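Local coordinates for aldehyde dehydrogenase 12 (Zea mays, PDB 6D97), which oxidises L-glutamate gamma-semialdehyde to glutamate with NAD+ as the electron acceptor, the last step of proline catabolism in plants, at residues Q135-K140 against N199-I204; A30-Q35 against A131-R136; E308-A313 against L346-K351. All coordinates share one frame; numbering follows the deposited sequence.

Contacts 1 and 2 are neighbours that share helix 124-137 and the residues Q135 and R136; their centres are 10 Å apart, and I134 of contact 2 packs on P201, L202 and K140 of contact 1. Along the chain they run on from one another: contact 2 ties the N-terminal loop 30-35 to the helix, and contact 1 starts at the helix end and reaches the loop after strand 191-196, beside the bound NAD. Contact 3 follows later, by the seven-stranded sheet, its centre about 28 Å from that of contact 1 and 34 Å from that of contact 2. As in other aldehyde dehydrogenases, the first two would fall in the coenzyme-binding part, the third in the catalytic domain.

Contact 1: Q135-K140 against N199-I204; sequences QRVSPK and NFPLEI
This is a buried, mainly polar contact between two turns of chain: the exit of helix 124-137 and the loop that leads from strand 191-196 of the NAD-binding sheet into helix 203-214. It converges on one backbone oxygen, N199 O. K140 NZ donates to it at 2.8 Å, approaching nearly along the C=O axis (165°). S138 OG, anti to its own backbone N, lies 3.2 Å from the same N199 O, but its proton could serve F198 O instead, so this second link is less certain. K140 gets there with CG in the crowded position between backbone N and carbonyl carbon and a bend at chi3 (77°), crossing the F200 ring at about a right angle with NZ 3.8 Å from F200 CD1. The ammonium also makes a salt bridge to E148, whose other carboxylate oxygen accepts L202 N and E203 N where helix 203-214 begins; the buried charge is therefore answered, and one acid serves both sides. At the other end of the lysine, Q135 NE2 bonds K140 O at 2.9 Å, closing the turn back on the helix. Next to the polar group, P201 CG packs on S138 CB at 3.7 Å, with V137 CG2 farther off. N199 points its side chain away from the helix exit, about 6 Å from the bound NAD, and ND2 is held by Q326 O. The Asn-Phe-Pro sequence is a hallmark of aldehyde dehydrogenases; in relatives its asparagine contributes to the oxyanion hole, and the placement here is consistent with that.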
loop_
_atom_site.group_PDB
_atom_site.type_symbol
_atom_site.label_atom_id
_atom_site.label_comp_id
_atom_site.label_asym_id
_atom_site.label_seq_id
_atom_site.Cartn_x
_atom_site.Cartn_y
_atom_site.Cartn_z
ATOM N N GLN A 135 -13.888 -35.802 -9.157
ATOM C CA GLN A 135 -14.093 -36.497 -10.424
ATOM C C GLN A 135 -15.449 -37.179 -10.500
ATOM O O GLN A 135 -16.062 -37.218 -11.571
ATOM C CB GLN A 135 -12.997 -37.539 -10.634
ATOM C CG GLN A 135 -11.734 -37.032 -11.274
ATOM C CD GLN A 135 -10.814 -38.162 -11.679
ATOM O OE1 GLN A 135 -10.235 -38.840 -10.834
ATOM N NE2 GLN A 135 -10.681 -38.376 -12.980
ATOM N N ARG A 136 -15.928 -37.737 -9.389
ATOM C CA ARG A 136 -17.169 -38.503 -9.443
ATOM C C ARG A 136 -18.385 -37.616 -9.671
ATOM O O ARG A 136 -19.351 -38.046 -10.300
ATOM C CB ARG A 136 -17.348 -39.327 -8.167
ATOM C CG ARG A 136 -16.303 -40.414 -7.907
ATOM C CD ARG A 136 -16.241 -41.457 -9.015
ATOM N NE ARG A 136 -17.552 -42.018 -9.333
ATOM C CZ ARG A 136 -18.119 -43.030 -8.685
ATOM N NH1 ARG A 136 -17.500 -43.610 -7.669
ATOM N NH2 ARG A 136 -19.316 -43.459 -9.054
ATOM N N VAL A 137 -18.366 -36.386 -9.175
ATOM C CA VAL A 137 -19.532 -35.516 -9.242
ATOM C C VAL A 137 -19.407 -34.469 -10.343
ATOM O O VAL A 137 -20.401 -34.135 -10.986
ATOM C CB VAL A 137 -19.797 -34.859 -7.869
ATOM C CG1 VAL A 137 -20.207 -35.911 -6.876
ATOM C CG2 VAL A 137 -18.563 -34.122 -7.374
ATOM N N SER A 138 -18.212 -33.933 -10.564
ATOM C CA SER A 138 -17.950 -32.970 -11.632
ATOM C C SER A 138 -16.878 -33.571 -12.531
ATOM O O SER A 138 -15.692 -33.241 -12.398
ATOM C CB SER A 138 -17.526 -31.610 -11.081
ATOM O OG SER A 138 -17.309 -30.683 -12.127
ATOM N N PRO A 139 -17.267 -34.443 -13.464
ATOM C CA PRO A 139 -16.288 -35.265 -14.191
ATOM C C PRO A 139 -15.264 -34.433 -14.949
ATOM O O PRO A 139 -15.606 -33.547 -15.738
ATOM C CB PRO A 139 -17.165 -36.090 -15.141
ATOM C CG PRO A 139 -18.488 -36.156 -14.441
ATOM C CD PRO A 139 -18.652 -34.816 -13.793
ATOM N N LYS A 140 -13.997 -34.733 -14.685
ATOM C CA LYS A 140 -12.848 -34.098 -15.312
ATOM C C LYS A 140 -11.666 -35.027 -15.083
ATOM O O LYS A 140 -11.742 -35.964 -14.285
ATOM C CB LYS A 140 -12.595 -32.705 -14.731
ATOM C CG LYS A 140 -12.316 -32.721 -13.239
ATOM C CD LYS A 140 -12.073 -31.322 -12.697
ATOM C CE LYS A 140 -13.374 -30.550 -12.528
ATOM N NZ LYS A 140 -13.164 -29.215 -11.895
ATOM N N ASN A 199 -19.053 -26.766 -11.357
ATOM C CA ASN A 199 -17.867 -27.173 -12.104
ATOM C C ASN A 199 -16.598 -27.186 -11.257
ATOM O O ASN A 199 -15.675 -27.949 -11.560
ATOM C CB ASN A 199 -17.690 -26.285 -13.337
ATOM C CG ASN A 199 -17.550 -24.822 -12.993
ATOM O OD1 ASN A 199 -18.141 -24.332 -12.032
ATOM N ND2 ASN A 199 -16.761 -24.110 -13.788
ATOM N N PHE A 200 -16.522 -26.378 -10.200
ATOM C CA PHE A 200 -15.394 -26.417 -9.266
ATOM C C PHE A 200 -15.947 -26.685 -7.873
ATOM O O PHE A 200 -16.193 -25.747 -7.097
ATOM C CB PHE A 200 -14.579 -25.125 -9.316
ATOM C CG PHE A 200 -13.788 -24.957 -10.586
ATOM C CD1 PHE A 200 -12.568 -25.598 -10.750
ATOM C CD2 PHE A 200 -14.265 -24.164 -11.619
ATOM C CE1 PHE A 200 -11.839 -25.453 -11.915
ATOM C CE2 PHE A 200 -13.539 -24.012 -12.787
ATOM C CZ PHE A 200 -12.326 -24.658 -12.936
ATOM N N PRO A 201 -16.149 -27.955 -7.509
ATOM C CA PRO A 201 -16.846 -28.267 -6.250
ATOM C C PRO A 201 -16.047 -27.943 -4.997
ATOM O O PRO A 201 -16.621 -27.979 -3.900
ATOM C CB PRO A 201 -17.107 -29.778 -6.358
ATOM C CG PRO A 201 -16.856 -30.134 -7.799
ATOM C CD PRO A 201 -15.826 -29.167 -8.277
ATOM N N LEU A 202 -14.756 -27.643 -5.111
ATOM C CA LEU A 202 -13.925 -27.343 -3.952
ATOM C C LEU A 202 -13.335 -25.943 -3.996
ATOM O O LEU A 202 -13.494 -25.176 -3.039
ATOM C CB LEU A 202 -12.793 -28.376 -3.833
ATOM C CG LEU A 202 -11.819 -28.144 -2.675
ATOM C CD1 LEU A 202 -12.510 -28.413 -1.345
ATOM C CD2 LEU A 202 -10.582 -29.010 -2.825
ATOM N N GLU A 203 -12.670 -25.586 -5.097
ATOM C CA GLU A 203 -11.846 -24.380 -5.132
ATOM C C GLU A 203 -12.673 -23.121 -4.902
ATOM O O GLU A 203 -12.322 -22.282 -4.066
ATOM C CB GLU A 203 -11.109 -24.297 -6.469
ATOM C CG GLU A 203 -10.225 -23.076 -6.627
ATOM C CD GLU A 203 -9.540 -23.042 -7.980
ATOM O OE1 GLU A 203 -9.387 -24.118 -8.597
ATOM O OE2 GLU A 203 -9.162 -21.943 -8.432
ATOM N N ILE A 204 -13.767 -22.964 -5.640
ATOM C CA ILE A 204 -14.566 -21.742 -5.553
ATOM C C ILE A 204 -15.223 -21.630 -4.179
ATOM O O ILE A 204 -15.021 -20.615 -3.496
ATOM C CB ILE A 204 -15.609 -21.667 -6.681
ATOM C CG1 ILE A 204 -14.925 -21.569 -8.045
ATOM C CG2 ILE A 204 -16.544 -20.496 -6.450
ATOM C CD1 ILE A 204 -15.889 -21.635 -9.204
#

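Contact 2: A30-Q35 against A131-R136; sequences ATVSPQ and AKLIQR
R136 NH1 is gripped by two backbone carbonyls, P34 O and V37 O, while NH2 of the same guanidinium makes a salt bridge with D64. The bond from R136 NH1 to P34 O is 2.9 Å long and bent (136° at the hydrogen); the oxygen sits at the edge of the guanidinium, somewhat out of its plane, whereas the nitrogen lies in the carbonyl plane of P34. R136 CG, anti to the carbonyl carbon, lies 3.3 Å from P34 O, and the bends that follow, at chi2 (-60°) and chi3 (-52°), curl the chain round so that NH1 meets the same oxygen. With both terminal nitrogens engaged, the group can hardly rotate, and an alanine here would probably cost the 30-35 loop its direct polar link to the helix and leave D64 without this charged partner. Beside the arginine, the P34 ring bears on the helix backbone itself: P34 CB is 3.6 Å from L133 N and 3.7 Å from K132 CB, and the ring crosses the L133 side chain at about a right angle. With CG anti to its backbone N and chi2 then choosing the branch, L133 brings CD2 tip to tip against V32 CG1 at 3.9 Å. At the solvent side Q35 NE2 lies 4.1 Å from K132 CD, the two chains crossing obliquely, with the Q35 amide steadied by S33 OG donating to Q35 OE1 at 3.0 Å; K132 NZ itself turns to D128. The loop, which leads toward strand 43-49, lies across helix 124-137 and also meets helix 229-240, where Q233 touches V32 and L133 and accepts T31 N. I134, pointing away from the loop, packs on helix 142-157 instead.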
loop_
_atom_site.group_PDB
_atom_site.type_symbol
_atom_site.label_atom_id
_atom_site.label_comp_id
_atom_site.label_asym_id
_atom_site.label_seq_id
_atom_site.Cartn_x
_atom_site.Cartn_y
_atom_site.Cartn_z
ATOM N N ALA A 30 -13.542 -38.269 6.699
ATOM C CA ALA A 30 -14.409 -38.603 5.581
ATOM C C ALA A 30 -15.559 -39.498 6.017
ATOM O O ALA A 30 -15.405 -40.375 6.873
ATOM C CB ALA A 30 -13.601 -39.288 4.478
ATOM N N THR A 31 -16.727 -39.256 5.428
ATOM C CA THR A 31 -17.875 -40.145 5.547
ATOM C C THR A 31 -18.199 -40.828 4.226
ATOM O O THR A 31 -19.244 -41.475 4.112
ATOM C CB THR A 31 -19.100 -39.380 6.058
ATOM O OG1 THR A 31 -19.394 -38.288 5.177
ATOM C CG2 THR A 31 -18.847 -38.844 7.458
ATOM N N VAL A 32 -17.323 -40.706 3.232
ATOM C CA VAL A 32 -17.563 -41.242 1.900
ATOM C C VAL A 32 -16.254 -41.769 1.331
ATOM O O VAL A 32 -15.176 -41.242 1.615
ATOM C CB VAL A 32 -18.185 -40.179 0.964
ATOM C CG1 VAL A 32 -17.200 -39.044 0.699
ATOM C CG2 VAL A 32 -18.645 -40.800 -0.343
ATOM N N SER A 33 -16.354 -42.820 0.527
ATOM C CA SER A 33 -15.221 -43.373 -0.197
ATOM C C SER A 33 -15.400 -43.050 -1.668
ATOM O O SER A 33 -16.297 -43.614 -2.310
ATOM C CB SER A 33 -15.123 -44.881 0.015
ATOM O OG SER A 33 -14.194 -45.466 -0.879
ATOM N N PRO A 34 -14.578 -42.161 -2.240
ATOM C CA PRO A 34 -14.841 -41.680 -3.610
ATOM C C PRO A 34 -14.911 -42.780 -4.643
ATOM O O PRO A 34 -15.712 -42.687 -5.576
ATOM C CB PRO A 34 -13.659 -40.737 -3.875
ATOM C CG PRO A 34 -13.243 -40.287 -2.514
ATOM C CD PRO A 34 -13.441 -41.469 -1.618
ATOM N N GLN A 35 -14.099 -43.822 -4.506
ATOM C CA GLN A 35 -14.072 -44.877 -5.508
ATOM C C GLN A 35 -15.142 -45.936 -5.270
ATOM O O GLN A 35 -15.484 -46.670 -6.205
ATOM C CB GLN A 35 -12.681 -45.513 -5.570
ATOM C CG GLN A 35 -12.024 -45.786 -4.220
ATOM C CD GLN A 35 -11.540 -44.524 -3.524
ATOM O OE1 GLN A 35 -12.021 -44.183 -2.444
ATOM N NE2 GLN A 35 -10.597 -43.824 -4.142
ATOM N N ALA A 131 -9.419 -35.198 -4.999
ATOM C CA ALA A 131 -9.365 -35.249 -6.456
ATOM C C ALA A 131 -10.321 -36.299 -7.004
ATOM O O ALA A 131 -11.041 -36.051 -7.977
ATOM C CB ALA A 131 -7.938 -35.528 -6.919
ATOM N N LYS A 132 -10.349 -37.481 -6.383
ATOM C CA LYS A 132 -11.246 -38.536 -6.841
ATOM C C LYS A 132 -12.702 -38.175 -6.590
ATOM O O LYS A 132 -13.557 -38.420 -7.445
ATOM C CB LYS A 132 -10.906 -39.856 -6.153
ATOM C CG LYS A 132 -10.212 -40.860 -7.050
ATOM C CD LYS A 132 -8.792 -41.099 -6.585
ATOM C CE LYS A 132 -8.156 -42.252 -7.343
ATOM N NZ LYS A 132 -7.132 -42.961 -6.528
ATOM N N LEU A 133 -13.004 -37.605 -5.422
ATOM C CA LEU A 133 -14.377 -37.215 -5.124
ATOM C C LEU A 133 -14.872 -36.153 -6.098
ATOM O O LEU A 133 -16.024 -36.201 -6.543
ATOM C CB LEU A 133 -14.483 -36.716 -3.685
ATOM C CG LEU A 133 -15.900 -36.578 -3.135
ATOM C CD1 LEU A 133 -16.673 -37.861 -3.311
ATOM C CD2 LEU A 133 -15.848 -36.202 -1.668
ATOM N N ILE A 134 -14.017 -35.183 -6.430
ATOM C CA ILE A 134 -14.367 -34.168 -7.424
ATOM C C ILE A 134 -14.710 -34.830 -8.750
ATOM O O ILE A 134 -15.704 -34.488 -9.405
ATOM C CB ILE A 134 -13.215 -33.158 -7.585
ATOM C CG1 ILE A 134 -13.133 -32.239 -6.367
ATOM C CG2 ILE A 134 -13.370 -32.348 -8.866
ATOM C CD1 ILE A 134 -11.880 -31.389 -6.341
ATOM N N GLN A 135 -13.888 -35.802 -9.157
ATOM C CA GLN A 135 -14.093 -36.497 -10.424
ATOM C C GLN A 135 -15.449 -37.179 -10.500
ATOM O O GLN A 135 -16.062 -37.218 -11.571
ATOM C CB GLN A 135 -12.997 -37.539 -10.634
ATOM C CG GLN A 135 -11.734 -37.032 -11.274
ATOM C CD GLN A 135 -10.814 -38.162 -11.679
ATOM O OE1 GLN A 135 -10.235 -38.840 -10.834
ATOM N NE2 GLN A 135 -10.681 -38.376 -12.980
ATOM N N ARG A 136 -15.928 -37.737 -9.389
ATOM C CA ARG A 136 -17.169 -38.503 -9.443
ATOM C C ARG A 136 -18.385 -37.616 -9.671
ATOM O O ARG A 136 -19.351 -38.046 -10.300
ATOM C CB ARG A 136 -17.348 -39.327 -8.167
ATOM C CG ARG A 136 -16.303 -40.414 -7.907
ATOM C CD ARG A 136 -16.241 -41.457 -9.015
ATOM N NE ARG A 136 -17.552 -42.018 -9.333
ATOM C CZ ARG A 136 -18.119 -43.030 -8.685
ATOM N NH1 ARG A 136 -17.500 -43.610 -7.669
ATOM N NH2 ARG A 136 -19.316 -43.459 -9.054
#

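Contact 3: E308-A313 against L346-K351; sequences EVDYVA and LEKMKK
The charged interaction is a salt bridge at the solvent side: K348 NZ reaches D310 OD1 at 2.7 Å, using the syn lone pair of that oxygen. The lysine leaves its helix with CG anti to the carbonyl carbon, runs extended, and bends only at chi4 (-66°), which turns the ammonium onto the acid; the two side chains cross obliquely. Apolar contacts follow the same lysine inward. V309 CG1 lies 3.9 Å from K348 CE, crossing the methylene chain at about a right angle, and A313 CB meets K348 CB at 3.8 Å. Deeper still, M349 CG stands 4.5 Å from A313 CB; the backbones come nearest at this pair, A313 CA to M349 CA being 5.6 Å, which the small alanine permits. Segments 309-313 and 346-351 cross at -47°, their axes 9.3 Å apart at the closest. Helix 309-321 is the connection of a beta-alpha-beta crossover between the parallel strands 298-302 and 331-337, and helix 345-354 comes next; both pack in the catalytic domain, M349 touching Q438 of strand 437-443. Beyond the pair, Y311 meets W541 of the second subunit, ring planes about 55° apart, and V537 of that subunit packs on Y311 and E308.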
loop_
_atom_site.group_PDB
_atom_site.type_symbol
_atom_site.label_atom_id
_atom_site.label_comp_id
_atom_site.label_asym_id
_atom_site.label_seq_id
_atom_site.Cartn_x
_atom_site.Cartn_y
_atom_site.Cartn_z
ATOM N N GLU A 308 6.323 -20.585 -31.736
ATOM C CA GLU A 308 5.978 -21.602 -30.740
ATOM C C GLU A 308 4.627 -22.242 -31.055
ATOM O O GLU A 308 3.753 -22.363 -30.195
ATOM C CB GLU A 308 5.985 -21.018 -29.325
ATOM C CG GLU A 308 7.278 -20.322 -28.931
ATOM C CD GLU A 308 8.433 -21.289 -28.735
ATOM O OE1 GLU A 308 9.577 -20.815 -28.572
ATOM O OE2 GLU A 308 8.202 -22.519 -28.741
ATOM N N VAL A 309 4.462 -22.648 -32.317
ATOM C CA VAL A 309 3.166 -23.127 -32.791
ATOM C C VAL A 309 2.698 -24.328 -31.978
ATOM O O VAL A 309 1.516 -24.443 -31.635
ATOM C CB VAL A 309 3.236 -23.456 -34.293
ATOM C CG1 VAL A 309 1.878 -23.917 -34.796
ATOM C CG2 VAL A 309 3.726 -22.249 -35.081
ATOM N N ASP A 310 3.617 -25.245 -31.659
ATOM C CA ASP A 310 3.254 -26.408 -30.856
ATOM C C ASP A 310 2.749 -25.992 -29.481
ATOM O O ASP A 310 1.700 -26.463 -29.024
ATOM C CB ASP A 310 4.452 -27.347 -30.724
ATOM C CG ASP A 310 4.779 -28.062 -32.016
ATOM O OD1 ASP A 310 3.858 -28.637 -32.631
ATOM O OD2 ASP A 310 5.958 -28.049 -32.420
ATOM N N TYR A 311 3.483 -25.102 -28.807
ATOM C CA TYR A 311 3.067 -24.655 -27.483
ATOM C C TYR A 311 1.717 -23.953 -27.535
ATOM O O TYR A 311 0.849 -24.195 -26.687
ATOM C CB TYR A 311 4.121 -23.728 -26.877
ATOM C CG TYR A 311 3.864 -23.406 -25.418
ATOM C CD1 TYR A 311 2.984 -22.393 -25.050
ATOM C CD2 TYR A 311 4.498 -24.121 -24.409
ATOM C CE1 TYR A 311 2.744 -22.104 -23.719
ATOM C CE2 TYR A 311 4.265 -23.837 -23.076
ATOM C CZ TYR A 311 3.387 -22.830 -22.737
ATOM O OH TYR A 311 3.153 -22.546 -21.412
ATOM N N VAL A 312 1.527 -23.066 -28.516
ATOM C CA VAL A 312 0.272 -22.329 -28.631
ATOM C C VAL A 312 -0.886 -23.282 -28.898
ATOM O O VAL A 312 -1.985 -23.114 -28.356
ATOM C CB VAL A 312 0.385 -21.251 -29.726
ATOM C CG1 VAL A 312 -0.962 -20.587 -29.967
ATOM C CG2 VAL A 312 1.429 -20.218 -29.333
ATOM N N ALA A 313 -0.660 -24.299 -29.731
ATOM C CA ALA A 313 -1.719 -25.259 -30.023
ATOM C C ALA A 313 -2.122 -26.024 -28.770
ATOM O O ALA A 313 -3.314 -26.216 -28.503
ATOM C CB ALA A 313 -1.273 -26.219 -31.127
ATOM N N LEU A 346 -4.158 -25.009 -36.672
ATOM C CA LEU A 346 -5.463 -25.663 -36.680
ATOM C C LEU A 346 -5.324 -27.169 -36.852
ATOM O O LEU A 346 -6.075 -27.945 -36.249
ATOM C CB LEU A 346 -6.343 -25.077 -37.785
ATOM C CG LEU A 346 -7.007 -23.727 -37.506
ATOM C CD1 LEU A 346 -7.810 -23.267 -38.718
ATOM C CD2 LEU A 346 -7.891 -23.817 -36.267
ATOM N N GLU A 347 -4.363 -27.600 -37.675
ATOM C CA GLU A 347 -4.112 -29.029 -37.844
ATOM C C GLU A 347 -3.682 -29.668 -36.531
ATOM O O GLU A 347 -4.146 -30.762 -36.185
ATOM C CB GLU A 347 -3.056 -29.254 -38.929
ATOM C CG GLU A 347 -3.538 -28.970 -40.348
ATOM C CD GLU A 347 -3.713 -27.484 -40.630
ATOM O OE1 GLU A 347 -3.192 -26.664 -39.841
ATOM O OE2 GLU A 347 -4.373 -27.138 -41.635
ATOM N N LYS A 348 -2.804 -28.994 -35.780
ATOM C CA LYS A 348 -2.396 -29.513 -34.478
ATOM C C LYS A 348 -3.548 -29.475 -33.482
ATOM O O LYS A 348 -3.682 -30.381 -32.651
ATOM C CB LYS A 348 -1.200 -28.726 -33.943
ATOM C CG LYS A 348 0.044 -28.827 -34.806
ATOM C CD LYS A 348 1.060 -27.754 -34.433
ATOM C CE LYS A 348 2.275 -27.790 -35.346
ATOM N NZ LYS A 348 3.074 -29.037 -35.176
ATOM N N MET A 349 -4.391 -28.438 -33.550
ATOM C CA MET A 349 -5.553 -28.371 -32.667
ATOM C C MET A 349 -6.514 -29.520 -32.935
ATOM O O MET A 349 -7.104 -30.079 -32.002
ATOM C CB MET A 349 -6.265 -27.028 -32.834
ATOM C CG MET A 349 -5.640 -25.892 -32.039
ATOM S SD MET A 349 -6.242 -24.261 -32.523
ATOM C CE MET A 349 -7.982 -24.400 -32.126
ATOM N N LYS A 350 -6.685 -29.882 -34.206
ATOM C CA LYS A 350 -7.525 -31.022 -34.547
ATOM C C LYS A 350 -6.966 -32.308 -33.952
ATOM O O LYS A 350 -7.687 -33.063 -33.288
ATOM C CB LYS A 350 -7.654 -31.129 -36.068
ATOM C CG LYS A 350 -8.538 -32.265 -36.548
ATOM C CD LYS A 350 -8.905 -32.090 -38.012
ATOM C CE LYS A 350 -9.761 -33.237 -38.509
ATOM N NZ LYS A 350 -9.051 -34.539 -38.388
ATOM N N LYS A 351 -5.671 -32.563 -34.168
ATOM C CA LYS A 351 -5.048 -33.773 -33.639
ATOM C C LYS A 351 -5.110 -33.809 -32.118
ATOM O O LYS A 351 -5.353 -34.867 -31.525
ATOM C CB LYS A 351 -3.599 -33.872 -34.120
ATOM C CG LYS A 351 -3.459 -34.245 -35.587
ATOM C CD LYS A 351 -2.053 -33.972 -36.107
ATOM C CE LYS A 351 -1.917 -34.358 -37.576
ATOM N NZ LYS A 351 -0.631 -33.892 -38.163
#